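Local coordinates for protein ribokinase (Thermotoga maritima, PDB 1VM7) that probably phosphorylates ribose at O-5 with ATP and magnesium, giving D-ribose 5-phosphate, at residues His33-Gly38 with Phe107-Lys112; Phe71-Gly76 with Gly123-Leu128; Leu128-Ile133 with Pro151-Leu156; Pro244-Lys249 with Ala284-Val289; Phe264-Ser269 with Val278-Ala283. All coordinates share one frame; numbering follows the deposited sequence.

How the contacts relate
Contact 1 opens first. It closes the chain from the 33-38 loop onto strand 105-110 of the small lid sheet. Contact 2 crosses it along the chain: 71-76 lies inside that span and 123-128 beyond it. It ties a strand of the large sheet to the chain leaving the lid. Contact 3 follows in series, shares L128 with contact 2, and brings the same chain to helix 152-161. Contact 4 closes a later loop, from 244-249 to the end of helix 274-288. Contact 5 is nested inside it and pairs helices 256-269 and 274-288. Contacts 4 and 5 touch through F246, T282 and A283. Contact 1 stands apart, its centre about 38 Å from that of contact 5.

Contact 1. Residues His33-Gly38 with Phe107-Lys112; sequences HFTKPG and FIEVDK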
# COMPACT_ATOMS: atom_id res chain seq x y z
N HIS A 33 -7.94 14.42 -1.30
CA HIS A 33 -7.87 14.71 -2.72
C HIS A 33 -6.83 13.76 -3.27
O HIS A 33 -6.02 13.19 -2.50
CB HIS A 33 -7.49 16.19 -2.94
CG HIS A 33 -6.25 16.60 -2.19
ND1 HIS A 33 -6.29 17.14 -0.92
CD2 HIS A 33 -4.94 16.49 -2.51
CE1 HIS A 33 -5.06 17.36 -0.50
NE2 HIS A 33 -4.22 16.98 -1.45
N PHE A 34 -6.86 13.54 -4.57
CA PHE A 34 -5.85 12.71 -5.18
C PHE A 34 -4.49 13.36 -4.95
O PHE A 34 -4.29 14.55 -5.25
CB PHE A 34 -6.11 12.49 -6.67
CG PHE A 34 -7.19 11.47 -6.95
CD1 PHE A 34 -7.04 10.16 -6.56
CD2 PHE A 34 -8.36 11.84 -7.62
CE1 PHE A 34 -8.03 9.22 -6.80
CE2 PHE A 34 -9.33 10.91 -7.89
CZ PHE A 34 -9.17 9.60 -7.47
N THR A 35 -3.55 12.58 -4.45
CA THR A 35 -2.21 13.07 -4.21
C THR A 35 -1.56 13.51 -5.53
O THR A 35 -1.55 12.78 -6.52
CB THR A 35 -1.34 12.04 -3.47
OG1 THR A 35 -2.08 11.45 -2.40
CG2 THR A 35 -0.05 12.70 -2.89
N LYS A 36 -1.05 14.74 -5.53
CA LYS A 36 -0.42 15.29 -6.69
C LYS A 36 1.05 14.83 -6.78
O LYS A 36 1.65 14.48 -5.77
CB LYS A 36 -0.47 16.82 -6.58
CG LYS A 36 -1.87 17.42 -6.47
CD LYS A 36 -1.84 18.92 -6.33
CE LYS A 36 -1.40 19.32 -4.92
NZ LYS A 36 -2.25 18.75 -3.78
N PRO A 37 1.65 14.83 -7.99
CA PRO A 37 3.09 14.60 -8.08
C PRO A 37 3.87 15.54 -7.14
O PRO A 37 3.58 16.74 -7.09
CB PRO A 37 3.39 14.90 -9.54
CG PRO A 37 2.06 14.47 -10.24
CD PRO A 37 1.04 15.02 -9.32
N GLY A 38 4.80 15.00 -6.38
CA GLY A 38 5.61 15.82 -5.46
C GLY A 38 4.95 16.08 -4.12
O GLY A 38 5.55 16.65 -3.22
N PHE A 107 -3.20 -1.19 -4.49
CA PHE A 107 -3.17 0.03 -3.69
C PHE A 107 -4.16 1.01 -4.28
O PHE A 107 -3.94 1.54 -5.39
CB PHE A 107 -1.79 0.64 -3.71
CG PHE A 107 -0.75 -0.27 -3.17
CD1 PHE A 107 -0.10 -1.16 -4.01
CD2 PHE A 107 -0.42 -0.25 -1.84
CE1 PHE A 107 0.88 -2.00 -3.51
CE2 PHE A 107 0.59 -1.09 -1.34
CZ PHE A 107 1.22 -1.96 -2.18
N ILE A 108 -5.25 1.23 -3.55
CA ILE A 108 -6.41 1.92 -4.07
C ILE A 108 -6.51 3.24 -3.34
O ILE A 108 -6.76 3.29 -2.13
CB ILE A 108 -7.72 1.10 -3.86
CG1 ILE A 108 -7.60 -0.31 -4.46
CG2 ILE A 108 -8.94 1.87 -4.44
CD1 ILE A 108 -8.62 -1.31 -3.95
N GLU A 109 -6.30 4.33 -4.06
CA GLU A 109 -6.41 5.68 -3.48
C GLU A 109 -7.78 6.20 -3.80
O GLU A 109 -8.11 6.29 -4.96
CB GLU A 109 -5.31 6.59 -4.03
CG GLU A 109 -5.32 8.02 -3.51
CD GLU A 109 -4.13 8.87 -3.99
OE1 GLU A 109 -3.25 8.37 -4.74
OE2 GLU A 109 -4.07 10.05 -3.59
N VAL A 110 -8.58 6.51 -2.77
CA VAL A 110 -9.94 6.99 -2.91
C VAL A 110 -10.07 8.39 -2.31
O VAL A 110 -9.79 8.59 -1.13
CB VAL A 110 -10.99 6.08 -2.16
CG1 VAL A 110 -12.35 6.37 -2.68
CG2 VAL A 110 -10.73 4.65 -2.38
N ASP A 111 -10.50 9.36 -3.11
CA ASP A 111 -10.65 10.73 -2.60
C ASP A 111 -12.00 10.93 -1.91
O ASP A 111 -12.77 9.99 -1.74
CB ASP A 111 -10.29 11.81 -3.65
CG ASP A 111 -11.38 12.04 -4.71
OD1 ASP A 111 -12.44 11.41 -4.66
OD2 ASP A 111 -11.15 12.91 -5.59
N LYS A 112 -12.29 12.14 -1.46
CA LYS A 112 -13.53 12.38 -0.69
C LYS A 112 -14.81 12.24 -1.52
O LYS A 112 -15.93 12.16 -0.95
CB LYS A 112 -13.50 13.76 -0.04
CG LYS A 112 -13.42 14.93 -1.01
CD LYS A 112 -13.55 16.29 -0.28
CE LYS A 112 -13.46 17.47 -1.26
NZ LYS A 112 -14.19 18.72 -0.79
O HOH W 1 -9.11 14.72 -5.69
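E109 OE2 receives two hydrogen bonds from T35. The backbone T35 N reaches E109 OE2 at 2.7 Å, and its N-H...O angle of 171° is nearly straight. The hydroxyl T35 OG1 gives to E109 OE2 at 2.7 Å as well. Both donors stand above the carboxylate plane. The site belongs to the four-stranded lid sheet of pfkB-family sugar kinases. It joins strand 105-110 to the loop between strands 24-30 and 40-51.

E109 spans the gap because CG is anti to the backbone N (chi1 179°) and the chain beyond is extended. Its other oxygen, OE1, forms a salt bridge with R117, and R117 also bonds T35 O. The buried carboxylate is therefore gripped at both oxygens, which would favour its charged form. An alanine in place of E109 would lose both bonds to T35 and would probably let the 33-38 loop loosen from the strand.

F34 packs beside this pair. F34 CE1 lies 3.5 Å from E109 O, which sits at the ring edge near the ring plane. F34 CD1 touches the aliphatic E109 CG at 4.1 Å. D111 comes over one face of the ring, with ring and carboxylate planes 33° apart. F34 also packs on P37 of the second subunit, so the lid loop takes part in the dimer contact. D111 OD1 bonds T113 OG1. D111 OD2 turns to a water instead, which donates to it at 2.7 Å and accepts from F34 N at 2.8 Å.

Contact 2. Residues Phe71-Gly76 with Gly123-Leu128; sequences FVTCIG and GANAEL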
# COMPACT_ATOMS: atom_id res chain seq x y z
N PHE A 71 -9.20 -24.35 -4.53
CA PHE A 71 -8.83 -23.07 -5.05
C PHE A 71 -7.34 -23.07 -5.21
O PHE A 71 -6.61 -22.98 -4.21
CB PHE A 71 -9.27 -21.97 -4.09
CG PHE A 71 -8.85 -20.57 -4.49
CD1 PHE A 71 -8.72 -20.19 -5.85
CD2 PHE A 71 -8.65 -19.60 -3.51
CE1 PHE A 71 -8.36 -18.93 -6.21
CE2 PHE A 71 -8.29 -18.29 -3.87
CZ PHE A 71 -8.15 -17.97 -5.24
N VAL A 72 -6.89 -23.28 -6.45
CA VAL A 72 -5.47 -23.22 -6.76
C VAL A 72 -5.14 -21.77 -6.97
O VAL A 72 -5.73 -21.07 -7.82
CB VAL A 72 -5.05 -24.11 -7.96
CG1 VAL A 72 -3.53 -24.04 -8.18
CG2 VAL A 72 -5.45 -25.54 -7.67
N THR A 73 -4.22 -21.29 -6.13
CA THR A 73 -3.87 -19.87 -6.12
C THR A 73 -2.46 -19.73 -5.56
O THR A 73 -2.02 -20.55 -4.78
CB THR A 73 -4.86 -18.98 -5.32
OG1 THR A 73 -4.51 -17.60 -5.45
CG2 THR A 73 -4.84 -19.31 -3.84
N CYS A 74 -1.75 -18.70 -5.99
CA CYS A 74 -0.44 -18.43 -5.47
C CYS A 74 -0.48 -17.25 -4.54
O CYS A 74 -0.94 -16.17 -4.90
CB CYS A 74 0.56 -18.16 -6.59
SG CYS A 74 1.26 -19.68 -7.24
N ILE A 75 0.04 -17.45 -3.33
CA ILE A 75 0.16 -16.37 -2.37
C ILE A 75 1.57 -16.39 -1.85
O ILE A 75 2.33 -17.26 -2.19
CB ILE A 75 -0.87 -16.50 -1.22
CG1 ILE A 75 -0.68 -17.83 -0.46
CG2 ILE A 75 -2.29 -16.40 -1.80
CD1 ILE A 75 -1.75 -18.12 0.48
N GLY A 76 1.93 -15.40 -1.04
CA GLY A 76 3.30 -15.23 -0.59
C GLY A 76 3.56 -15.97 0.71
O GLY A 76 2.84 -16.90 1.08
N GLY A 123 2.51 -9.72 -7.93
CA GLY A 123 3.24 -10.49 -6.96
C GLY A 123 3.08 -11.97 -7.21
O GLY A 123 3.23 -12.44 -8.36
N ALA A 124 2.73 -12.67 -6.14
CA ALA A 124 2.60 -14.12 -6.15
C ALA A 124 1.68 -14.64 -7.26
O ALA A 124 1.91 -15.72 -7.78
CB ALA A 124 2.10 -14.59 -4.78
N ASN A 125 0.67 -13.87 -7.64
CA ASN A 125 -0.23 -14.30 -8.73
C ASN A 125 0.49 -14.60 -10.04
O ASN A 125 0.10 -15.49 -10.78
CB ASN A 125 -1.35 -13.28 -8.96
CG ASN A 125 -2.29 -13.18 -7.77
OD1 ASN A 125 -2.91 -14.15 -7.36
ND2 ASN A 125 -2.37 -12.00 -7.20
N ALA A 126 1.58 -13.88 -10.29
CA ALA A 126 2.37 -14.05 -11.50
C ALA A 126 3.18 -15.34 -11.50
O ALA A 126 3.73 -15.73 -12.52
CB ALA A 126 3.28 -12.82 -11.69
N GLU A 127 3.27 -15.99 -10.34
CA GLU A 127 4.02 -17.21 -10.22
C GLU A 127 3.19 -18.44 -10.47
O GLU A 127 3.72 -19.54 -10.47
CB GLU A 127 4.64 -17.27 -8.84
CG GLU A 127 5.58 -16.13 -8.55
CD GLU A 127 6.76 -16.06 -9.52
OE1 GLU A 127 7.63 -16.99 -9.55
OE2 GLU A 127 6.84 -15.04 -10.25
N LEU A 128 1.89 -18.27 -10.69
CA LEU A 128 0.99 -19.38 -10.89
C LEU A 128 1.07 -19.82 -12.35
O LEU A 128 0.24 -19.45 -13.19
CB LEU A 128 -0.42 -19.00 -10.49
CG LEU A 128 -1.48 -20.09 -10.62
CD1 LEU A 128 -0.95 -21.53 -10.37
CD2 LEU A 128 -2.65 -19.77 -9.72
O HOH W 2 -2.77 -16.73 -8.00
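This is a buried contact between an inner strand of the large sheet and a short 3-10 turn. Strand 69-75 lies between strands 17-20 and 93-98. The 3-10 residues 124-127 come just after strand 116-121, where the chain leaves the lid and returns to the main alpha/beta domain.

C74 is the centre of the packing. Its side chain points at the turn, with SG anti to the carbonyl carbon (chi1 -85°). C74 CB lies only 3.0 Å from A124 O, a tight approach. C74 SG sits 3.7 Å from L128 CB and borders the backbone of E127. The A124 methyl lies over the end of the strand, with CB 3.5 Å from I75 C. On the other flank L128 runs along the strand. Its CD2 is 3.8 Å from T73 CA, and its CD1 meets V72 CG1 at 4.2 Å. CG of L128 is anti to the backbone N (chi1 -178°), which lays the branch along the strand.

One water bridges the polar side. It accepts from C74 N at 3.0 Å and donates to N125 OD1 at 2.7 Å. N125 ND2 bonds S23 O, so both ends of the amide are held. T73 OG1 bonds S23 and G21 O.

The N125 side chain stands about 5 Å from that of N24 and is also near E149, both predicted to bind substrate. The contact thus joins an apolar flank around C74 to a hydrated polar flank, and N125, held from two sides, probably helps shape the edge of the sugar site.

Contact 3. Residues Leu128-Ile133 with Pro151-Leu156; sequences LKKELI and PFETTL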
# COMPACT_ATOMS: atom_id res chain seq x y z
N LEU A 128 1.89 -18.27 -10.69
CA LEU A 128 0.99 -19.38 -10.89
C LEU A 128 1.07 -19.82 -12.35
O LEU A 128 0.24 -19.45 -13.19
CB LEU A 128 -0.42 -19.00 -10.49
CG LEU A 128 -1.48 -20.09 -10.62
CD1 LEU A 128 -0.95 -21.53 -10.37
CD2 LEU A 128 -2.65 -19.77 -9.72
N LYS A 129 2.09 -20.63 -12.59
CA LYS A 129 2.44 -21.13 -13.91
C LYS A 129 2.00 -22.58 -14.04
O LYS A 129 1.66 -23.27 -13.05
CB LYS A 129 3.95 -21.01 -14.14
CG LYS A 129 4.46 -19.54 -14.19
CD LYS A 129 5.94 -19.47 -13.83
CE LYS A 129 6.41 -18.03 -13.65
NZ LYS A 129 6.23 -17.27 -14.89
N LYS A 130 2.02 -23.05 -15.28
CA LYS A 130 1.44 -24.34 -15.63
C LYS A 130 2.15 -25.48 -14.91
O LYS A 130 1.50 -26.46 -14.55
CB LYS A 130 1.34 -24.48 -17.16
CG LYS A 130 2.65 -24.46 -17.93
CD LYS A 130 2.43 -24.10 -19.40
CE LYS A 130 3.49 -24.72 -20.28
NZ LYS A 130 4.87 -24.51 -19.74
N GLU A 131 3.44 -25.29 -14.60
CA GLU A 131 4.26 -26.25 -13.87
C GLU A 131 3.86 -26.45 -12.41
O GLU A 131 4.25 -27.43 -11.79
CB GLU A 131 5.70 -25.79 -13.96
CG GLU A 131 6.27 -25.87 -15.39
CD GLU A 131 5.94 -24.65 -16.23
OE1 GLU A 131 5.49 -23.62 -15.66
OE2 GLU A 131 6.12 -24.73 -17.47
N LEU A 132 3.09 -25.52 -11.85
CA LEU A 132 2.63 -25.62 -10.47
C LEU A 132 1.28 -26.32 -10.32
O LEU A 132 0.88 -26.65 -9.21
CB LEU A 132 2.51 -24.21 -9.87
CG LEU A 132 3.80 -23.41 -9.70
CD1 LEU A 132 3.50 -22.20 -8.82
CD2 LEU A 132 4.87 -24.27 -9.05
N ILE A 133 0.57 -26.54 -11.42
CA ILE A 133 -0.75 -27.14 -11.39
C ILE A 133 -0.63 -28.63 -11.11
O ILE A 133 0.01 -29.37 -11.87
CB ILE A 133 -1.54 -26.97 -12.73
CG1 ILE A 133 -1.70 -25.49 -13.14
CG2 ILE A 133 -2.91 -27.64 -12.64
CD1 ILE A 133 -2.37 -24.62 -12.08
N PRO A 151 -1.17 -15.70 -15.03
CA PRO A 151 -0.62 -15.78 -16.37
C PRO A 151 -1.56 -16.52 -17.30
O PRO A 151 -2.09 -17.57 -16.92
CB PRO A 151 0.68 -16.59 -16.15
CG PRO A 151 1.06 -16.28 -14.78
CD PRO A 151 -0.23 -16.29 -14.05
N PHE A 152 -1.81 -15.96 -18.48
CA PHE A 152 -2.83 -16.51 -19.33
C PHE A 152 -2.51 -17.96 -19.69
O PHE A 152 -3.38 -18.81 -19.78
CB PHE A 152 -2.99 -15.69 -20.61
CG PHE A 152 -4.10 -16.18 -21.44
CD1 PHE A 152 -5.41 -16.05 -20.99
CD2 PHE A 152 -3.85 -16.88 -22.62
CE1 PHE A 152 -6.46 -16.53 -21.74
CE2 PHE A 152 -4.90 -17.37 -23.38
CZ PHE A 152 -6.21 -17.20 -22.93
N GLU A 153 -1.23 -18.24 -19.87
CA GLU A 153 -0.80 -19.59 -20.25
C GLU A 153 -1.30 -20.65 -19.29
O GLU A 153 -1.50 -21.81 -19.68
CB GLU A 153 0.73 -19.72 -20.31
CG GLU A 153 1.41 -19.56 -18.93
CD GLU A 153 2.70 -20.35 -18.81
OE1 GLU A 153 3.41 -20.44 -19.82
OE2 GLU A 153 2.98 -20.87 -17.69
N THR A 154 -1.45 -20.26 -18.03
CA THR A 154 -1.91 -21.19 -17.01
C THR A 154 -3.40 -21.37 -17.16
O THR A 154 -3.89 -22.49 -17.22
CB THR A 154 -1.56 -20.72 -15.60
OG1 THR A 154 -0.15 -20.72 -15.45
CG2 THR A 154 -2.15 -21.66 -14.54
N THR A 155 -4.10 -20.26 -17.22
CA THR A 155 -5.53 -20.26 -17.46
C THR A 155 -5.82 -21.09 -18.71
O THR A 155 -6.64 -21.99 -18.68
CB THR A 155 -6.05 -18.82 -17.64
OG1 THR A 155 -5.89 -18.13 -16.40
CG2 THR A 155 -7.53 -18.78 -18.04
N LEU A 156 -5.12 -20.80 -19.79
CA LEU A 156 -5.35 -21.49 -21.03
C LEU A 156 -5.10 -23.01 -20.91
O LEU A 156 -5.89 -23.83 -21.37
CB LEU A 156 -4.45 -20.90 -22.11
CG LEU A 156 -4.44 -21.60 -23.46
CD1 LEU A 156 -5.86 -21.76 -24.02
CD2 LEU A 156 -3.55 -20.81 -24.41
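T154 carries this contact, and each atom of its side chain has a neighbour. CB lies 3.3 Å from L128 O. The hydroxyl OG1, anti to the carbonyl carbon (chi1 -66°), donates to L128 O at 2.6 Å. The donor lies in the carbonyl plane, on a lone pair. OG1 also packs closely on K129 CA, at 3.0 Å. The methyl CG2 also borders L128 O and meets I133 CD1 at 3.9 Å. A valine in place of T154 would lose the bond to L128 O and would probably leave the chain at L128 less firmly held to the helix.

P151, at the N-cap position of the helix, reaches the same carbonyl from another direction, its CD 3.3 Å from L128 O. This carbonyl is thus packed from two directions.

E153 works at the solvent side. Its OE2 takes a weak hydrogen bond of 3.4 Å from K130 N. The E153 and K130 side chains cross at about a right angle, with E153 OE2 3.6 Å from K130 CG. The K130 ammonium turns instead to E131, its salt-bridge partner.

The segment 128-133 leads from the lid strand 116-121 into helix 135-138. The contact sets it against the first turn of helix 152-161, which follows strand 143-146. L128, L132 and I133 also pack on strand 69-75, so the segment touches both that strand and the helix.

Contact 4. Residues Pro244-Lys249 with Ala284-Val289; sequences PTFKVK and AAAISV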
# COMPACT_ATOMS: atom_id res chain seq x y z
N PRO A 244 -34.20 -11.16 -16.38
CA PRO A 244 -34.14 -9.96 -15.55
C PRO A 244 -33.58 -10.25 -14.16
O PRO A 244 -33.61 -11.40 -13.68
CB PRO A 244 -35.60 -9.48 -15.49
CG PRO A 244 -36.32 -10.20 -16.57
CD PRO A 244 -35.57 -11.48 -16.81
N THR A 245 -33.07 -9.21 -13.52
CA THR A 245 -32.51 -9.36 -12.20
C THR A 245 -33.54 -8.87 -11.22
O THR A 245 -34.63 -8.44 -11.59
CB THR A 245 -31.15 -8.58 -12.03
N PHE A 246 -33.17 -8.97 -9.95
CA PHE A 246 -34.08 -8.67 -8.88
C PHE A 246 -33.85 -7.23 -8.50
O PHE A 246 -32.71 -6.79 -8.38
CB PHE A 246 -33.81 -9.69 -7.79
CG PHE A 246 -34.06 -11.12 -8.26
CD1 PHE A 246 -35.29 -11.48 -8.81
CD2 PHE A 246 -33.07 -12.07 -8.20
CE1 PHE A 246 -35.52 -12.79 -9.25
CE2 PHE A 246 -33.30 -13.37 -8.63
CZ PHE A 246 -34.51 -13.73 -9.15
N LYS A 247 -34.94 -6.47 -8.40
CA LYS A 247 -34.86 -5.06 -8.07
C LYS A 247 -34.50 -5.00 -6.60
O LYS A 247 -35.31 -5.34 -5.73
CB LYS A 247 -36.19 -4.34 -8.38
N VAL A 248 -33.25 -4.62 -6.34
CA VAL A 248 -32.74 -4.39 -5.00
C VAL A 248 -32.18 -2.96 -4.95
O VAL A 248 -31.86 -2.39 -6.00
CB VAL A 248 -31.66 -5.45 -4.63
CG1 VAL A 248 -32.30 -6.80 -4.37
CG2 VAL A 248 -30.61 -5.59 -5.72
N LYS A 249 -32.08 -2.38 -3.76
CA LYS A 249 -31.36 -1.13 -3.61
C LYS A 249 -29.87 -1.42 -3.54
O LYS A 249 -29.37 -1.79 -2.48
CB LYS A 249 -31.83 -0.41 -2.35
CG LYS A 249 -31.65 1.09 -2.41
CD LYS A 249 -32.69 1.76 -3.31
CE LYS A 249 -33.99 2.06 -2.57
NZ LYS A 249 -34.72 0.83 -2.16
N ALA A 284 -27.99 -14.46 -5.78
CA ALA A 284 -26.80 -14.30 -4.95
C ALA A 284 -26.07 -12.99 -5.23
O ALA A 284 -25.69 -12.29 -4.28
CB ALA A 284 -25.85 -15.48 -5.18
N ALA A 285 -25.87 -12.68 -6.51
CA ALA A 285 -25.30 -11.40 -6.92
C ALA A 285 -26.13 -10.26 -6.38
O ALA A 285 -25.60 -9.30 -5.86
CB ALA A 285 -25.23 -11.31 -8.42
N ALA A 286 -27.44 -10.37 -6.54
CA ALA A 286 -28.36 -9.31 -6.19
C ALA A 286 -28.30 -8.97 -4.70
O ALA A 286 -28.54 -7.84 -4.29
CB ALA A 286 -29.79 -9.73 -6.55
N ILE A 287 -28.09 -9.98 -3.87
CA ILE A 287 -27.95 -9.76 -2.43
C ILE A 287 -26.61 -9.09 -2.16
O ILE A 287 -26.52 -8.18 -1.33
CB ILE A 287 -28.01 -11.06 -1.58
CG1 ILE A 287 -29.35 -11.79 -1.74
CG2 ILE A 287 -27.76 -10.76 -0.09
CD1 ILE A 287 -29.34 -13.21 -1.20
N SER A 288 -25.57 -9.54 -2.86
CA SER A 288 -24.24 -8.96 -2.66
C SER A 288 -24.22 -7.44 -2.95
O SER A 288 -23.61 -6.70 -2.20
CB SER A 288 -23.22 -9.71 -3.48
OG SER A 288 -23.38 -9.44 -4.85
N VAL A 289 -24.92 -6.96 -3.99
CA VAL A 289 -24.82 -5.54 -4.37
C VAL A 289 -25.48 -4.63 -3.35
O VAL A 289 -25.31 -3.42 -3.34
CB VAL A 289 -25.36 -5.30 -5.75
CG1 VAL A 289 -24.55 -6.09 -6.76
CG2 VAL A 289 -26.86 -5.62 -5.83
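Here the loop after strand 239-243 lies across the last turns of helix 274-288, in the C-terminal part of the pfkB alpha/beta domain. The tight part is V248. Its CG2 sits in the crowded position between the backbone N and the carbonyl carbon, and reaches down to A286 O at 3.4 Å. The same methyl touches V289 CG2 at 3.8 Å, where the two valines cross at about a right angle. It also lies 4.3 Å from A286 CB. A286 has only a methyl for a side chain, which leaves its carbonyl O within reach of V248.

F246 is a looser neighbour. Its CB meets A286 CB at 4.2 Å, and that methyl stands at the edge of the ring, near its plane. The ring itself turns to helix 301-309, where it meets F307 with the two planes at about 70°. F246 also rests on T282 and A283, one turn earlier on the same helix.

The outer side is solvent-facing. K247 and K249 both direct CB away from the helix, and the K247 side chain is not modelled beyond CB.

The far side of the helix end looks toward the predicted potassium site, which includes S288. V289 stays linked to that region through backbone bonds with V251 and D252. S288 OG folds back to donate to A285 O at 2.4 Å, a very short bond, and the same oxygen also accepts from V289 N at 3.1 Å.

Contact 5. Residues Phe264-Ser269 with Val278-Ala283; sequences FAVALS and VIFGTA
Two phenylalanines, one from each helix, make the first shell. F264 holds CG anti to its backbone N (chi1 -179°), which brings its ring over to V278. F264 CD1 lies 3.6 Å from V278 N, with that nitrogen at the ring edge, near its plane. F264 CE1 touches V278 CG2 at 3.8 Å. F280 likewise has CG anti to the backbone N and reaches back from the other helix. F280 CD2 meets A267 CB at 4.0 Å, and F280 CE2 meets V266 CG1 at 4.2 Å.

Between the two rings the backbones come close, with F264 N 4.0 Å from G281 CA. G281 fits because it has no side chain: a CB there would be only 3.3 Å from F264 N.

Segments 264-269 and 278-283 run roughly antiparallel, at 142° between directions, with axes 8.0 Å apart at their closest. They belong to helices 256-269 and 274-288, which form a helical pair in the C-terminal part of the kinase domain. D258, the predicted proton acceptor, lies on the first turn of helix 256-269.

Around this core, F264 meets Y186 edge-to-face, and F280 packs on R301 and V304 of helix 301-309. L268 CG, on the same helix as F264, lies over one face of the F264 ring. A265 and L268 face strand 143-146. T282 OG1 donates to V278 O from above the carbonyl plane, while the T282 backbone N bonds the same oxygen.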
# COMPACT_ATOMS: atom_id res chain seq x y z
N PHE A 264 -23.47 -19.39 -9.56
CA PHE A 264 -23.81 -20.13 -10.78
C PHE A 264 -23.21 -21.54 -10.77
O PHE A 264 -23.90 -22.51 -11.04
CB PHE A 264 -23.30 -19.36 -12.00
CG PHE A 264 -23.61 -20.02 -13.29
CD1 PHE A 264 -24.90 -20.00 -13.80
CD2 PHE A 264 -22.63 -20.70 -13.99
CE1 PHE A 264 -25.20 -20.62 -14.98
CE2 PHE A 264 -22.93 -21.30 -15.21
CZ PHE A 264 -24.21 -21.28 -15.67
N ALA A 265 -21.93 -21.63 -10.42
CA ALA A 265 -21.21 -22.89 -10.41
C ALA A 265 -21.72 -23.85 -9.33
O ALA A 265 -21.81 -25.04 -9.58
CB ALA A 265 -19.74 -22.60 -10.24
N VAL A 266 -22.03 -23.32 -8.14
CA VAL A 266 -22.67 -24.08 -7.05
C VAL A 266 -23.95 -24.73 -7.50
O VAL A 266 -24.19 -25.89 -7.20
CB VAL A 266 -22.98 -23.16 -5.81
CG1 VAL A 266 -23.94 -23.83 -4.81
CG2 VAL A 266 -21.69 -22.79 -5.08
N ALA A 267 -24.78 -23.97 -8.22
CA ALA A 267 -26.02 -24.48 -8.77
C ALA A 267 -25.80 -25.65 -9.75
O ALA A 267 -26.38 -26.73 -9.59
CB ALA A 267 -26.75 -23.37 -9.43
N LEU A 268 -24.93 -25.46 -10.73
CA LEU A 268 -24.57 -26.56 -11.61
C LEU A 268 -24.11 -27.78 -10.81
O LEU A 268 -24.50 -28.90 -11.12
CB LEU A 268 -23.46 -26.13 -12.58
CG LEU A 268 -23.74 -24.97 -13.56
CD1 LEU A 268 -22.56 -24.77 -14.50
CD2 LEU A 268 -25.02 -25.23 -14.36
N SER A 269 -23.26 -27.56 -9.80
CA SER A 269 -22.73 -28.64 -8.98
C SER A 269 -23.84 -29.43 -8.35
O SER A 269 -23.73 -30.63 -8.22
CB SER A 269 -21.78 -28.09 -7.91
OG SER A 269 -22.47 -27.43 -6.86
N VAL A 278 -28.48 -19.82 -13.55
CA VAL A 278 -28.46 -18.35 -13.78
C VAL A 278 -29.36 -17.66 -12.77
O VAL A 278 -28.99 -16.64 -12.20
CB VAL A 278 -28.92 -17.89 -15.20
CG1 VAL A 278 -29.20 -16.37 -15.21
CG2 VAL A 278 -27.89 -18.19 -16.26
N ILE A 279 -30.56 -18.19 -12.57
CA ILE A 279 -31.47 -17.57 -11.61
C ILE A 279 -30.81 -17.53 -10.23
O ILE A 279 -30.81 -16.50 -9.54
CB ILE A 279 -32.78 -18.33 -11.47
CG1 ILE A 279 -33.51 -18.42 -12.81
CG2 ILE A 279 -33.65 -17.66 -10.39
CD1 ILE A 279 -34.46 -17.28 -13.10
N PHE A 280 -30.24 -18.67 -9.85
CA PHE A 280 -29.65 -18.82 -8.54
C PHE A 280 -28.51 -17.84 -8.32
O PHE A 280 -28.46 -17.17 -7.31
CB PHE A 280 -29.18 -20.26 -8.33
CG PHE A 280 -28.60 -20.50 -6.97
CD1 PHE A 280 -29.42 -20.76 -5.88
CD2 PHE A 280 -27.23 -20.47 -6.77
CE1 PHE A 280 -28.91 -20.99 -4.61
CE2 PHE A 280 -26.70 -20.71 -5.50
CZ PHE A 280 -27.55 -20.96 -4.42
N GLY A 281 -27.62 -17.75 -9.32
CA GLY A 281 -26.52 -16.82 -9.29
C GLY A 281 -26.96 -15.37 -9.31
O GLY A 281 -26.34 -14.50 -8.69
N THR A 282 -28.00 -15.10 -10.07
CA THR A 282 -28.61 -13.78 -10.12
C THR A 282 -29.07 -13.36 -8.72
O THR A 282 -28.89 -12.23 -8.30
CB THR A 282 -29.78 -13.77 -11.13
OG1 THR A 282 -29.25 -13.67 -12.46
CG2 THR A 282 -30.72 -12.63 -10.88
N ALA A 283 -29.68 -14.29 -8.00
CA ALA A 283 -30.18 -14.00 -6.67
C ALA A 283 -29.05 -13.67 -5.70
O ALA A 283 -29.14 -12.74 -4.91
CB ALA A 283 -30.96 -15.20 -6.15